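Side-chain contact in RagA protein (Porphyromonas gingivalis, PDB 6SLN), which is an outer-membrane beta-barrel of the TonB-dependent receptor family and probably takes up nutrients in a process driven by TonB: residues Ala173-Asn178 / Asn368-Ile373. Sequence-based numbering, arbitrary orientation.
Sequences ATMNPN and NLSGAI. With C8E ((hydroxyethyloxy)tri(ethyloxy)octane), chain J.
The plug of this TonB-dependent receptor meets the inner wall of its barrel where Thr174 and Met175, in the loop between helix 169-173 and strand 180-186, face Ser370 and Ala372 of strand 363-377. Ala372 points its methyl at the plug loop, where CB lies 3.8 Å from Thr174 CB. The same methyl sits 3.3 Å from Thr174 O, so it touches both the beta carbon and the carbonyl oxygen of one residue. Thr174 OG1 is engaged within the plug, hydrogen-bonded to Val171 O in helix 169-173. Two residues earlier on the strand, the methyl end of Met175 reaches the wall: with CG beside the backbone N (chi1 -56°) and the chain extended beyond it, CE comes to 3.7 Å from Ser370 OG. That hydroxyl already has a polar partner in Asn443 ND2 of the adjoining strand 435-450, and the methionine methyl adds only van der Waals contact. Between these two touching points a water joins the backbones, donating to Thr174 O at 2.8 Å and to Gly371 O at 2.6 Å. Further along the loop, Asn176 forms an Asx turn, its OD1 accepting from Asn178 N, which lies above the carbonyl plane. On the outer side of the strand, detergent lies against bare backbone at Gly371, C8E C8 being 3.6 Å from Gly371 N, while Leu369 packs on Leu353 of the second subunit, another copy of this protein. Ser370 and Ala372 turned inward, Leu369 and Ile373 outward, reflect the in-out alternation of a transmembrane beta-barrel closed by an internal plug.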
loop_
_atom_site.group_PDB
_atom_site.type_symbol
_atom_site.label_atom_id
_atom_site.label_comp_id
_atom_site.label_asym_id
_atom_site.label_seq_id
_atom_site.Cartn_x
_atom_site.Cartn_y
_atom_site.Cartn_z
ATOM N N ALA A 173 20.877 15.435 -0.785
ATOM C CA ALA A 173 20.974 15.160 -2.220
ATOM C C ALA A 173 19.792 15.719 -3.028
ATOM O O ALA A 173 19.949 15.997 -4.225
ATOM C CB ALA A 173 21.083 13.653 -2.460
ATOM N N THR A 174 18.608 15.864 -2.424
ATOM C CA THR A 174 17.481 16.448 -3.146
ATOM C C THR A 174 17.570 17.965 -3.238
ATOM O O THR A 174 16.641 18.589 -3.762
ATOM C CB THR A 174 16.137 16.064 -2.498
ATOM O OG1 THR A 174 15.966 16.742 -1.237
ATOM C CG2 THR A 174 16.020 14.534 -2.301
ATOM N N MET A 175 18.655 18.566 -2.754
ATOM C CA MET A 175 18.842 20.009 -2.774
ATOM C C MET A 175 19.843 20.401 -3.854
ATOM O O MET A 175 20.782 19.660 -4.159
ATOM C CB MET A 175 19.341 20.527 -1.420
ATOM C CG MET A 175 18.477 20.197 -0.192
ATOM S SD MET A 175 18.876 21.377 1.115
ATOM C CE MET A 175 17.572 21.062 2.295
ATOM N N ASN A 176 19.645 21.583 -4.416
ATOM C CA ASN A 176 20.547 22.122 -5.425
ATOM C C ASN A 176 21.765 22.730 -4.731
ATOM O O ASN A 176 21.651 23.776 -4.077
ATOM C CB ASN A 176 19.796 23.145 -6.288
ATOM C CG ASN A 176 20.639 23.737 -7.411
ATOM O OD1 ASN A 176 21.826 23.429 -7.574
ATOM N ND2 ASN A 176 20.016 24.617 -8.190
ATOM N N PRO A 177 22.951 22.121 -4.869
ATOM C CA PRO A 177 24.120 22.598 -4.114
ATOM C C PRO A 177 24.631 23.941 -4.571
ATOM O O PRO A 177 25.472 24.529 -3.876
ATOM C CB PRO A 177 25.168 21.509 -4.357
ATOM C CG PRO A 177 24.462 20.430 -5.160
ATOM C CD PRO A 177 23.322 21.081 -5.839
ATOM N N ASN A 178 24.173 24.443 -5.717
ATOM C CA ASN A 178 24.516 25.800 -6.114
ATOM C C ASN A 178 23.876 26.837 -5.216
ATOM O O ASN A 178 24.301 27.998 -5.236
ATOM C CB ASN A 178 24.084 26.054 -7.542
ATOM C CG ASN A 178 25.214 25.940 -8.489
ATOM O OD1 ASN A 178 25.135 25.197 -9.451
ATOM N ND2 ASN A 178 26.292 26.665 -8.224
ATOM N N ASN A 368 13.402 29.418 4.753
ATOM C CA ASN A 368 14.411 28.860 3.860
ATOM C C ASN A 368 13.833 27.654 3.140
ATOM O O ASN A 368 14.338 26.533 3.272
ATOM C CB ASN A 368 15.687 28.485 4.628
ATOM C CG ASN A 368 16.425 29.706 5.193
ATOM O OD1 ASN A 368 17.037 30.478 4.453
ATOM N ND2 ASN A 368 16.364 29.879 6.510
ATOM N N LEU A 369 12.790 27.884 2.352
ATOM C CA LEU A 369 12.006 26.797 1.781
ATOM C C LEU A 369 12.716 26.075 0.638
ATOM O O LEU A 369 13.400 26.690 -0.184
ATOM C CB LEU A 369 10.670 27.335 1.291
ATOM C CG LEU A 369 10.007 28.163 2.376
ATOM C CD1 LEU A 369 8.914 29.100 1.828
ATOM C CD2 LEU A 369 9.499 27.215 3.437
ATOM N N SER A 370 12.539 24.758 0.582
ATOM C CA SER A 370 13.133 23.944 -0.469
ATOM C C SER A 370 12.231 22.755 -0.768
ATOM O O SER A 370 11.462 22.301 0.080
ATOM C CB SER A 370 14.538 23.457 -0.086
ATOM O OG SER A 370 14.492 22.592 1.035
ATOM N N GLY A 371 12.347 22.241 -1.986
ATOM C CA GLY A 371 11.563 21.081 -2.367
ATOM C C GLY A 371 12.134 20.454 -3.616
ATOM O O GLY A 371 12.967 21.040 -4.313
ATOM N N ALA A 372 11.650 19.252 -3.908
ATOM C CA ALA A 372 12.223 18.495 -5.003
ATOM C C ALA A 372 11.286 17.379 -5.420
ATOM O O ALA A 372 10.569 16.810 -4.588
ATOM C CB ALA A 372 13.579 17.898 -4.605
ATOM N N ILE A 373 11.294 17.088 -6.719
ATOM C CA ILE A 373 10.836 15.809 -7.240
ATOM C C ILE A 373 12.084 15.029 -7.630
ATOM O O ILE A 373 12.920 15.522 -8.394
ATOM C CB ILE A 373 9.877 15.988 -8.424
ATOM C CG1 ILE A 373 8.593 16.694 -7.973
ATOM C CG2 ILE A 373 9.532 14.637 -9.032
ATOM C CD1 ILE A 373 7.551 16.811 -9.088
HETATM C C1 C8E J . 10.772 30.614 -7.922
HETATM C C2 C8E J . 10.309 29.218 -7.495
HETATM C C3 C8E J . 10.547 28.878 -6.008
HETATM C C4 C8E J . 10.111 27.435 -5.684
HETATM C C5 C8E J . 10.413 26.975 -4.256
HETATM C C6 C8E J . 9.552 25.788 -3.807
HETATM C C7 C8E J . 10.049 25.203 -2.482
HETATM C C8 C8E J . 9.249 23.985 -2.009
HETATM O O9 C8E J . 8.387 24.338 -0.938
HETATM C C10 C8E J . 7.413 23.353 -0.614
HETATM C C11 C8E J . 5.996 23.938 -0.645
HETATM O O12 C8E J . 5.475 24.303 0.619
HETATM C C13 C8E J . 4.967 25.633 0.637
HETATM C C14 C8E J . 4.635 26.125 2.055
HETATM O O15 C8E J . 5.129 27.431 2.295
HETATM C C16 C8E J . 5.534 27.687 3.634
HETATM C C17 C8E J . 5.129 29.104 4.051
HETATM O O18 C8E J . 5.429 29.380 5.411
HETATM C C19 C8E J . 6.401 30.389 5.621
HETATM C C20 C8E J . 5.990 31.352 6.743
HETATM O O21 C8E J . 7.110 31.762 7.518
HETATM O O HOH W 1 15.468 21.154 -3.445
#